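Local coordinates for AlyGC (Glaciecola chathamensis, PDB 5GKD), which degrades the polysaccharide alginate as a family 6 polysaccharide lyase, probably by beta-elimination at a site that holds a calcium ion, at residues S158-H163 against S193-F198; D573-Q578 against E605-E610; P636-N641 against Q666-T671. One frame throughout, in Å; residues are numbered along the deposited sequence.

Contact 1. Residues S158-H163 against S193-F198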
loop_
_atom_site.group_PDB
_atom_site.type_symbol
_atom_site.label_atom_id
_atom_site.label_comp_id
_atom_site.label_asym_id
_atom_site.label_seq_id
_atom_site.Cartn_x
_atom_site.Cartn_y
_atom_site.Cartn_z
ATOM N N SER A 158 -9.876 -33.766 -21.112
ATOM C CA SER A 158 -8.716 -33.779 -22.001
ATOM C C SER A 158 -7.399 -33.619 -21.253
ATOM O O SER A 158 -6.351 -33.958 -21.800
ATOM C CB SER A 158 -8.827 -32.669 -23.048
ATOM O OG SER A 158 -10.021 -32.795 -23.782
ATOM N N SER A 159 -7.434 -33.085 -20.036
ATOM C CA SER A 159 -6.252 -32.931 -19.199
ATOM C C SER A 159 -6.196 -33.948 -18.058
ATOM O O SER A 159 -5.183 -34.018 -17.358
ATOM C CB SER A 159 -6.203 -31.506 -18.631
ATOM O OG SER A 159 -5.917 -30.562 -19.648
ATOM N N GLN A 160 -7.253 -34.727 -17.859
ATOM C CA GLN A 160 -7.260 -35.798 -16.880
ATOM C C GLN A 160 -6.639 -37.049 -17.494
ATOM O O GLN A 160 -6.351 -37.097 -18.686
ATOM C CB GLN A 160 -8.688 -36.047 -16.396
ATOM C CG GLN A 160 -9.280 -34.833 -15.697
ATOM C CD GLN A 160 -10.797 -34.868 -15.679
ATOM O OE1 GLN A 160 -11.398 -35.882 -16.003
ATOM N NE2 GLN A 160 -11.412 -33.760 -15.325
ATOM N N GLN A 161 -6.404 -38.057 -16.661
ATOM C CA GLN A 161 -5.774 -39.312 -17.089
ATOM C C GLN A 161 -4.566 -39.037 -17.984
ATOM O O GLN A 161 -4.446 -39.551 -19.098
ATOM C CB GLN A 161 -6.786 -40.214 -17.794
ATOM C CG GLN A 161 -8.030 -40.456 -16.981
ATOM C CD GLN A 161 -9.000 -41.384 -17.656
ATOM O OE1 GLN A 161 -8.668 -42.528 -17.950
ATOM N NE2 GLN A 161 -10.215 -40.896 -17.913
ATOM N N ASN A 162 -3.669 -38.192 -17.485
ATOM C CA ASN A 162 -2.646 -37.614 -18.344
ATOM C C ASN A 162 -1.389 -38.462 -18.445
ATOM O O ASN A 162 -0.722 -38.427 -19.476
ATOM C CB ASN A 162 -2.276 -36.208 -17.855
ATOM C CG ASN A 162 -2.074 -36.137 -16.329
ATOM O OD1 ASN A 162 -1.097 -36.671 -15.797
ATOM N ND2 ASN A 162 -3.001 -35.474 -15.633
ATOM N N HIS A 163 -1.031 -39.196 -17.396
ATOM C CA HIS A 163 0.252 -39.900 -17.344
ATOM C C HIS A 163 1.428 -38.956 -17.557
ATOM O O HIS A 163 2.468 -39.362 -18.081
ATOM C CB HIS A 163 0.303 -41.056 -18.360
ATOM C CG HIS A 163 -0.707 -42.118 -18.087
ATOM N ND1 HIS A 163 -0.508 -43.111 -17.154
ATOM C CD2 HIS A 163 -1.954 -42.304 -18.576
ATOM C CE1 HIS A 163 -1.578 -43.883 -17.104
ATOM N NE2 HIS A 163 -2.468 -43.414 -17.956
ATOM N N SER A 193 -10.448 -33.211 -7.771
ATOM C CA SER A 193 -9.650 -34.158 -7.005
ATOM C C SER A 193 -10.203 -35.571 -7.045
ATOM O O SER A 193 -9.460 -36.510 -6.760
ATOM C CB SER A 193 -9.517 -33.684 -5.559
ATOM O OG SER A 193 -10.787 -33.439 -4.987
ATOM N N LEU A 194 -11.464 -35.758 -7.417
ATOM C CA LEU A 194 -12.006 -37.104 -7.567
ATOM C C LEU A 194 -11.749 -37.690 -8.949
ATOM O O LEU A 194 -12.118 -38.837 -9.194
ATOM C CB LEU A 194 -13.507 -37.108 -7.255
ATOM C CG LEU A 194 -13.787 -36.556 -5.856
ATOM C CD1 LEU A 194 -15.260 -36.602 -5.508
ATOM C CD2 LEU A 194 -12.975 -37.348 -4.837
ATOM N N THR A 195 -11.113 -36.949 -9.846
ATOM C CA THR A 195 -10.725 -37.520 -11.125
ATOM C C THR A 195 -9.341 -38.136 -10.988
ATOM O O THR A 195 -8.580 -37.792 -10.086
ATOM C CB THR A 195 -10.730 -36.464 -12.237
ATOM O OG1 THR A 195 -9.633 -35.565 -12.055
ATOM C CG2 THR A 195 -12.026 -35.665 -12.211
ATOM N N ASP A 196 -9.040 -39.073 -11.880
ATOM C CA ASP A 196 -7.769 -39.783 -11.891
ATOM C C ASP A 196 -6.792 -39.045 -12.796
ATOM O O ASP A 196 -7.054 -38.875 -13.990
ATOM C CB ASP A 196 -7.939 -41.217 -12.389
ATOM C CG ASP A 196 -8.701 -42.099 -11.423
ATOM O OD1 ASP A 196 -8.678 -41.833 -10.207
ATOM O OD2 ASP A 196 -9.303 -43.077 -11.890
ATOM N N SER A 197 -5.653 -38.647 -12.238
ATOM C CA SER A 197 -4.637 -37.932 -12.991
ATOM C C SER A 197 -3.541 -38.839 -13.540
ATOM O O SER A 197 -3.077 -38.614 -14.656
ATOM C CB SER A 197 -4.032 -36.831 -12.114
ATOM O OG SER A 197 -3.020 -36.125 -12.800
ATOM N N PHE A 198 -3.120 -39.860 -12.784
ATOM C CA PHE A 198 -2.055 -40.795 -13.186
ATOM C C PHE A 198 -0.720 -40.090 -13.415
ATOM O O PHE A 198 0.067 -40.504 -14.254
ATOM C CB PHE A 198 -2.429 -41.587 -14.440
ATOM C CG PHE A 198 -3.692 -42.407 -14.310
ATOM C CD1 PHE A 198 -3.943 -43.158 -13.185
ATOM C CD2 PHE A 198 -4.602 -42.455 -15.348
ATOM C CE1 PHE A 198 -5.102 -43.938 -13.088
ATOM C CE2 PHE A 198 -5.757 -43.226 -15.252
ATOM C CZ PHE A 198 -6.007 -43.959 -14.116
HETATM O O HOH W 1 2.277 -42.938 -15.390
#

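Contact 2. Residues D573-Q578 against E605-E610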
loop_
_atom_site.group_PDB
_atom_site.type_symbol
_atom_site.label_atom_id
_atom_site.label_comp_id
_atom_site.label_asym_id
_atom_site.label_seq_id
_atom_site.Cartn_x
_atom_site.Cartn_y
_atom_site.Cartn_z
ATOM N N ASP A 573 11.559 -12.299 7.327
ATOM C CA ASP A 573 12.004 -13.632 7.736
ATOM C C ASP A 573 12.343 -13.671 9.228
ATOM O O ASP A 573 12.100 -14.676 9.900
ATOM C CB ASP A 573 13.207 -14.074 6.900
ATOM C CG ASP A 573 12.800 -14.642 5.520
ATOM O OD1 ASP A 573 11.894 -15.476 5.451
ATOM O OD2 ASP A 573 13.410 -14.284 4.501
ATOM N N TYR A 574 12.905 -12.586 9.766
ATOM C CA TYR A 574 12.951 -12.424 11.212
ATOM C C TYR A 574 13.224 -10.974 11.553
ATOM O O TYR A 574 13.847 -10.238 10.783
ATOM C CB TYR A 574 14.009 -13.314 11.894
ATOM C CG TYR A 574 15.445 -13.073 11.481
ATOM C CD1 TYR A 574 16.203 -12.041 12.042
ATOM C CD2 TYR A 574 16.055 -13.895 10.550
ATOM C CE1 TYR A 574 17.531 -11.840 11.652
ATOM C CE2 TYR A 574 17.362 -13.701 10.161
ATOM C CZ TYR A 574 18.093 -12.682 10.706
ATOM O OH TYR A 574 19.394 -12.540 10.296
ATOM N N ILE A 575 12.745 -10.587 12.727
ATOM C CA ILE A 575 13.134 -9.360 13.403
ATOM C C ILE A 575 13.693 -9.782 14.752
ATOM O O ILE A 575 13.001 -10.452 15.527
ATOM C CB ILE A 575 11.948 -8.399 13.566
ATOM C CG1 ILE A 575 11.438 -7.969 12.193
ATOM C CG2 ILE A 575 12.337 -7.181 14.370
ATOM C CD1 ILE A 575 10.070 -7.345 12.237
ATOM N N GLU A 576 14.946 -9.430 15.021
ATOM C CA GLU A 576 15.610 -9.834 16.255
ATOM C C GLU A 576 16.194 -8.626 16.976
ATOM O O GLU A 576 16.989 -7.881 16.399
ATOM C CB GLU A 576 16.713 -10.849 15.977
ATOM C CG GLU A 576 16.864 -11.815 17.126
ATOM C CD GLU A 576 18.256 -12.344 17.274
ATOM O OE1 GLU A 576 18.421 -13.325 18.034
ATOM O OE2 GLU A 576 19.173 -11.781 16.634
ATOM N N VAL A 577 15.811 -8.453 18.237
ATOM C CA VAL A 577 16.278 -7.365 19.087
ATOM C C VAL A 577 16.958 -7.976 20.307
ATOM O O VAL A 577 16.329 -8.735 21.059
ATOM C CB VAL A 577 15.128 -6.443 19.513
ATOM C CG1 VAL A 577 15.641 -5.337 20.400
ATOM C CG2 VAL A 577 14.415 -5.867 18.282
ATOM N N GLN A 578 18.238 -7.647 20.504
ATOM C CA GLN A 578 19.031 -8.147 21.627
ATOM C C GLN A 578 19.718 -6.984 22.327
ATOM O O GLN A 578 20.304 -6.120 21.664
ATOM C CB GLN A 578 20.097 -9.155 21.175
ATOM C CG GLN A 578 19.584 -10.411 20.517
ATOM C CD GLN A 578 18.862 -11.324 21.482
ATOM O OE1 GLN A 578 19.001 -11.197 22.698
ATOM N NE2 GLN A 578 18.082 -12.251 20.948
ATOM N N GLU A 605 7.901 -13.859 10.430
ATOM C CA GLU A 605 7.964 -15.259 10.825
ATOM C C GLU A 605 8.436 -15.415 12.271
ATOM O O GLU A 605 7.804 -16.127 13.052
ATOM C CB GLU A 605 8.870 -16.044 9.867
ATOM C CG GLU A 605 8.810 -17.562 10.064
ATOM C CD GLU A 605 7.457 -18.184 9.730
ATOM O OE1 GLU A 605 6.607 -17.527 9.095
ATOM O OE2 GLU A 605 7.245 -19.356 10.103
ATOM N N TYR A 606 9.545 -14.767 12.637
ATOM C CA TYR A 606 10.111 -14.808 13.985
ATOM C C TYR A 606 10.329 -13.389 14.484
ATOM O O TYR A 606 11.171 -12.670 13.943
ATOM C CB TYR A 606 11.442 -15.557 14.022
ATOM C CG TYR A 606 11.381 -16.973 13.555
ATOM C CD1 TYR A 606 11.005 -18.007 14.418
ATOM C CD2 TYR A 606 11.712 -17.288 12.255
ATOM C CE1 TYR A 606 10.959 -19.329 13.977
ATOM C CE2 TYR A 606 11.668 -18.582 11.811
ATOM C CZ TYR A 606 11.286 -19.593 12.666
ATOM O OH TYR A 606 11.264 -20.863 12.175
ATOM N N LEU A 607 9.595 -13.000 15.518
ATOM C CA LEU A 607 9.854 -11.778 16.269
ATOM C C LEU A 607 10.497 -12.162 17.595
ATOM O O LEU A 607 9.874 -12.861 18.401
ATOM C CB LEU A 607 8.550 -11.026 16.528
ATOM C CG LEU A 607 8.499 -9.521 16.727
ATOM C CD1 LEU A 607 7.436 -9.172 17.734
ATOM C CD2 LEU A 607 9.818 -8.894 17.060
ATOM N N THR A 608 11.724 -11.698 17.830
ATOM C CA THR A 608 12.445 -12.008 19.061
ATOM C C THR A 608 12.966 -10.730 19.706
ATOM O O THR A 608 13.648 -9.942 19.048
ATOM C CB THR A 608 13.611 -12.973 18.799
ATOM O OG1 THR A 608 13.101 -14.226 18.354
ATOM C CG2 THR A 608 14.404 -13.212 20.080
ATOM N N ILE A 609 12.645 -10.523 20.985
ATOM C CA ILE A 609 13.152 -9.394 21.776
ATOM C C ILE A 609 13.647 -9.953 23.101
ATOM O O ILE A 609 12.845 -10.435 23.905
ATOM C CB ILE A 609 12.088 -8.312 22.024
ATOM C CG1 ILE A 609 11.605 -7.691 20.723
ATOM C CG2 ILE A 609 12.638 -7.214 22.903
ATOM C CD1 ILE A 609 10.533 -6.642 20.941
ATOM N N GLU A 610 14.954 -9.873 23.345
ATOM C CA GLU A 610 15.522 -10.383 24.589
ATOM C C GLU A 610 16.503 -9.386 25.200
ATOM O O GLU A 610 17.171 -8.634 24.490
ATOM C CB GLU A 610 16.235 -11.727 24.371
ATOM C CG GLU A 610 15.324 -12.859 23.964
ATOM C CD GLU A 610 16.092 -14.132 23.655
ATOM O OE1 GLU A 610 16.972 -14.096 22.770
ATOM O OE2 GLU A 610 15.825 -15.164 24.308
HETATM O O HOH W 2 13.711 -13.264 15.354
#

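Contact 3. Residues P636-N641 against Q666-T671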
loop_
_atom_site.group_PDB
_atom_site.type_symbol
_atom_site.label_atom_id
_atom_site.label_comp_id
_atom_site.label_asym_id
_atom_site.label_seq_id
_atom_site.Cartn_x
_atom_site.Cartn_y
_atom_site.Cartn_z
ATOM N N PRO A 636 3.193 -16.265 12.880
ATOM C CA PRO A 636 4.352 -15.748 13.610
ATOM C C PRO A 636 4.772 -16.527 14.860
ATOM O O PRO A 636 3.958 -17.146 15.522
ATOM C CB PRO A 636 3.906 -14.344 14.013
ATOM C CG PRO A 636 2.858 -13.982 13.029
ATOM C CD PRO A 636 2.121 -15.260 12.782
ATOM N N HIS A 637 6.069 -16.498 15.149
ATOM C CA HIS A 637 6.613 -16.910 16.435
ATOM C C HIS A 637 7.034 -15.639 17.158
ATOM O O HIS A 637 7.842 -14.875 16.630
ATOM C CB HIS A 637 7.831 -17.823 16.289
ATOM C CG HIS A 637 7.655 -18.979 15.359
ATOM N ND1 HIS A 637 7.568 -18.833 13.992
ATOM C CD2 HIS A 637 7.624 -20.316 15.600
ATOM C CE1 HIS A 637 7.455 -20.028 13.434
ATOM N NE2 HIS A 637 7.493 -20.944 14.387
ATOM N N VAL A 638 6.487 -15.406 18.343
ATOM C CA VAL A 638 6.794 -14.218 19.134
ATOM C C VAL A 638 7.437 -14.669 20.440
ATOM O O VAL A 638 6.800 -15.350 21.249
ATOM C CB VAL A 638 5.539 -13.373 19.397
ATOM C CG1 VAL A 638 5.886 -12.160 20.214
ATOM C CG2 VAL A 638 4.922 -12.962 18.083
ATOM N N VAL A 639 8.697 -14.301 20.635
ATOM C CA VAL A 639 9.504 -14.780 21.750
ATOM C C VAL A 639 10.099 -13.564 22.434
ATOM O O VAL A 639 10.859 -12.819 21.811
ATOM C CB VAL A 639 10.618 -15.734 21.288
ATOM C CG1 VAL A 639 11.564 -16.041 22.441
ATOM C CG2 VAL A 639 10.038 -17.003 20.712
ATOM N N MET A 640 9.747 -13.348 23.703
ATOM C CA MET A 640 10.237 -12.191 24.445
ATOM C C MET A 640 10.667 -12.608 25.843
ATOM O O MET A 640 9.834 -13.023 26.651
ATOM C CB MET A 640 9.182 -11.095 24.510
ATOM C CG MET A 640 8.808 -10.569 23.157
ATOM S SD MET A 640 7.958 -9.001 23.207
ATOM C CE MET A 640 7.667 -8.752 21.436
ATOM N N ASN A 641 11.963 -12.467 26.132
ATOM C CA ASN A 641 12.555 -12.963 27.363
ATOM C C ASN A 641 13.469 -11.920 27.979
ATOM O O ASN A 641 14.248 -11.265 27.278
ATOM C CB ASN A 641 13.378 -14.235 27.140
ATOM C CG ASN A 641 12.592 -15.327 26.484
ATOM O OD1 ASN A 641 11.407 -15.516 26.764
ATOM N ND2 ASN A 641 13.242 -16.058 25.591
ATOM N N GLN A 666 1.257 -18.179 16.338
ATOM C CA GLN A 666 1.205 -19.623 16.506
ATOM C C GLN A 666 2.134 -20.131 17.600
ATOM O O GLN A 666 1.873 -21.189 18.178
ATOM C CB GLN A 666 1.547 -20.288 15.176
ATOM C CG GLN A 666 0.715 -19.704 14.018
ATOM C CD GLN A 666 0.479 -20.698 12.912
ATOM O OE1 GLN A 666 0.114 -21.848 13.163
ATOM N NE2 GLN A 666 0.699 -20.268 11.675
ATOM N N VAL A 667 3.207 -19.406 17.899
ATOM C CA VAL A 667 4.109 -19.743 18.989
ATOM C C VAL A 667 4.374 -18.471 19.787
ATOM O O VAL A 667 4.899 -17.488 19.245
ATOM C CB VAL A 667 5.424 -20.350 18.483
ATOM C CG1 VAL A 667 6.403 -20.514 19.646
ATOM C CG2 VAL A 667 5.166 -21.692 17.784
ATOM N N ASN A 668 4.027 -18.491 21.071
ATOM C CA ASN A 668 4.184 -17.329 21.936
ATOM C C ASN A 668 4.926 -17.745 23.193
ATOM O O ASN A 668 4.483 -18.656 23.898
ATOM C CB ASN A 668 2.830 -16.730 22.302
ATOM C CG ASN A 668 1.996 -16.406 21.090
ATOM O OD1 ASN A 668 2.265 -15.438 20.399
ATOM N ND2 ASN A 668 0.973 -17.207 20.832
ATOM N N LYS A 669 6.042 -17.078 23.478
ATOM C CA LYS A 669 6.853 -17.379 24.656
ATOM C C LYS A 669 7.283 -16.069 25.307
ATOM O O LYS A 669 8.106 -15.341 24.747
ATOM C CB LYS A 669 8.064 -18.233 24.276
ATOM C CG LYS A 669 9.030 -18.537 25.423
ATOM C CD LYS A 669 10.141 -19.512 24.978
ATOM C CE LYS A 669 11.390 -19.395 25.858
ATOM N NZ LYS A 669 12.670 -19.466 25.054
ATOM N N MET A 670 6.732 -15.766 26.482
ATOM C CA MET A 670 7.113 -14.583 27.253
ATOM C C MET A 670 7.612 -15.021 28.623
ATOM O O MET A 670 6.842 -15.553 29.427
ATOM C CB MET A 670 5.945 -13.608 27.406
ATOM C CG MET A 670 5.804 -12.546 26.308
ATOM S SD MET A 670 5.269 -13.197 24.721
ATOM C CE MET A 670 3.971 -14.253 25.224
ATOM N N THR A 671 8.882 -14.744 28.906
ATOM C CA THR A 671 9.605 -15.382 29.998
ATOM C C THR A 671 10.492 -14.363 30.702
ATOM O O THR A 671 11.238 -13.638 30.046
ATOM C CB THR A 671 10.437 -16.551 29.436
ATOM O OG1 THR A 671 9.719 -17.777 29.598
ATOM C CG2 THR A 671 11.808 -16.653 30.053
#

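Contact 1. Residues S158-H163 against S193-F198
Gln161, Asn162 and His163 meet Ser197 and Phe198 in a contact between two loops, one leading from strand 150-152 to strand 165-167, the other from strand 185-188 to strand 200-207. Residues 160-163 and 195-198 run in directions 12° apart, and main-chain bonds join them: Gln161 N gives to Asp196 O at 2.9 Å, and Asn162 N to Ser197 O at 2.9 Å, which His163 N reaches only weakly. The buried Asn162 amide is the polar centre. Its CG sits between the backbone N and the carbonyl carbon (chi1 45°), and ND2 sends one hydrogen to Ser197 OG at 2.9 Å and the other, almost straight (170°), to Ser159 O at 3.1 Å. Asparagine suits this place because its OD1 can also accept, here from His164 N and Thr199 OG1; Thr199 OG1 bonds Ser197 OG as well. Such piling of matching turn residues from one coil onto the next belongs to the right-handed parallel beta-helix of the pectate-lyase-like clan; His163 and Phe198 both have positive phi as the chain rounds the turn. Their side chains lie side by side and point the same way, the ring planes nearly parallel but slid apart, so that Phe198 CB, not its ring, covers one face of His163, 3.7 Å from the imidazole centroid, in a CH-pi contact. Gln161 runs alongside Phe198, its CG 4.0 Å from CE2. The Gln160 chain crosses Thr195 at about a right angle, resting NE2 3.7 Å from the methyl CG2, while NE2 bonds Leu154 O and Thr195 OG1 bonds His192 O.

Contact 2. Residues D573-Q578 against E605-E610
The Tyr606 ring takes Asp573 O at its edge, in plane, 3.5 Å from CD2, while the His637 ring of the next coil stacks against it; Tyr606 OH bonds Asp258 and Arg234, residues of the N-terminal beta-helix. Tyr574 meets Tyr606 only near the backbone, CB to CB at 4.0 Å, since its own ring leads away. The second flat pair is the amide of Gln578 and the carboxylate of Glu610, which lie side by side with planes 69° apart. A bend at chi2 (-69°) turns CD of Gln578 toward the neighbouring strand, and NE2 gives a nearly straight, in-plane bond to the anti lone pair of Glu610 OE1 at 2.8 Å. Its other hydrogen goes to Glu576 OE1 at 3.1 Å, from above that carboxylate plane. Glutamine suits the spot: one amide nitrogen serves two acids and probably eases their repulsion. Thr608 CG2 lies beside the Gln578 amide, 3.9 Å from NE2, and Glu576 CG touches Thr608 CB at 3.8 Å. The other face is aliphatic: Val577 CB lies 3.9 Å from Ile609 CG1, and Leu607 approaches Ile575. Beta-branched Ile575, Val577 and Ile609 suit extended strands and fill the interior of the coil against Phe590. Backbone bonds hold the register, among them Val577 N to Thr608 O at 2.7 Å, and water 2 donates to Ile575 O. Two strands 2° from parallel, a greasy face turned inward and a polar one outward, are typical of one wall of a parallel beta-helix, here in the C-terminal part of the lyase.

Contact 3. Residues P636-N641 against Q666-T671
Val638 and Met640 trade main-chain bonds with Val667, Lys669 and Thr671, the regular pattern of two parallel strands lying 5° apart. Val638 N gives to Val667 O at 2.8 Å, Lys669 N to Val638 O, Met640 N to Lys669 O and Thr671 N to Met640 O. At the start of the pair, Pro636 O accepts Gln666 N at 3.0 Å and, weakly, Val667 N. Proline, reached through a cis peptide bond, has no N-H to offer and stands just outside the strand. CA-H...O contacts fill in between these bonds, such as Met670 CA to Met640 O at 3.2 Å.

The apolar contacts fall on both faces. On the face of His637, Val639 and Lys669, the methyl CG2 of Val667 meets the imidazole CD2 of His637 at 3.6 Å, the side chains crossing obliquely. On the face of Val638 and the methionines, Met670 bends at chi2 (71°), which turns SD back, and its CG lies 4.1 Å from Met640 CB. Met640 extends instead toward Leu607 and Ile609, and Phe683 packs on Met670. Flexible, polarisable methionines suit an interior made of unequal neighbours.

Among polar side chains, Asn641 ND2 bonds Glu610 OE2, whereas the tight approach of OD1 to Thr671 CB, 3.0 Å, is doubtful in detail; the Lys669 chain crosses Asn641 at about a right angle. Buried Asn668, its OD1 4.0 Å from Val638 CB, bonds Thr665 and Thr692. His637 gives an N-H from ND1 to Glu605 O, and its NE2 is hydrogen-bonded to His259 NE2, in the N-terminal beta-helix.

Main-chain bonds thus fix the register, the inward methionine-valine face is apolar with one satisfied asparagine, and the outward face carries the polar groups that meet neighbouring coils and the other beta-helix.

The contacts come in series along the chain: contact 1 in the N-terminal beta-helix, then contacts 2 and 3 in the C-terminal one. Contact 1 lies on the opposite side of the chain's centre, its centre about 45 Å from that of contact 2 and 44 Å from that of contact 3, and it touches neither. Contacts 2 and 3, centres about 10 Å apart, are pairings of neighbouring strands in the same parallel sheet, which runs 572-578, 606-610, 637-641, 667-676; Glu605 O and His637 N, 2.7 Å apart, probably bond. Contact 1 thus stacks turns in the N-terminal beta-helix, while contacts 2 and 3 build the C-terminal wall whose outer face meets that helix through Tyr606 and His637.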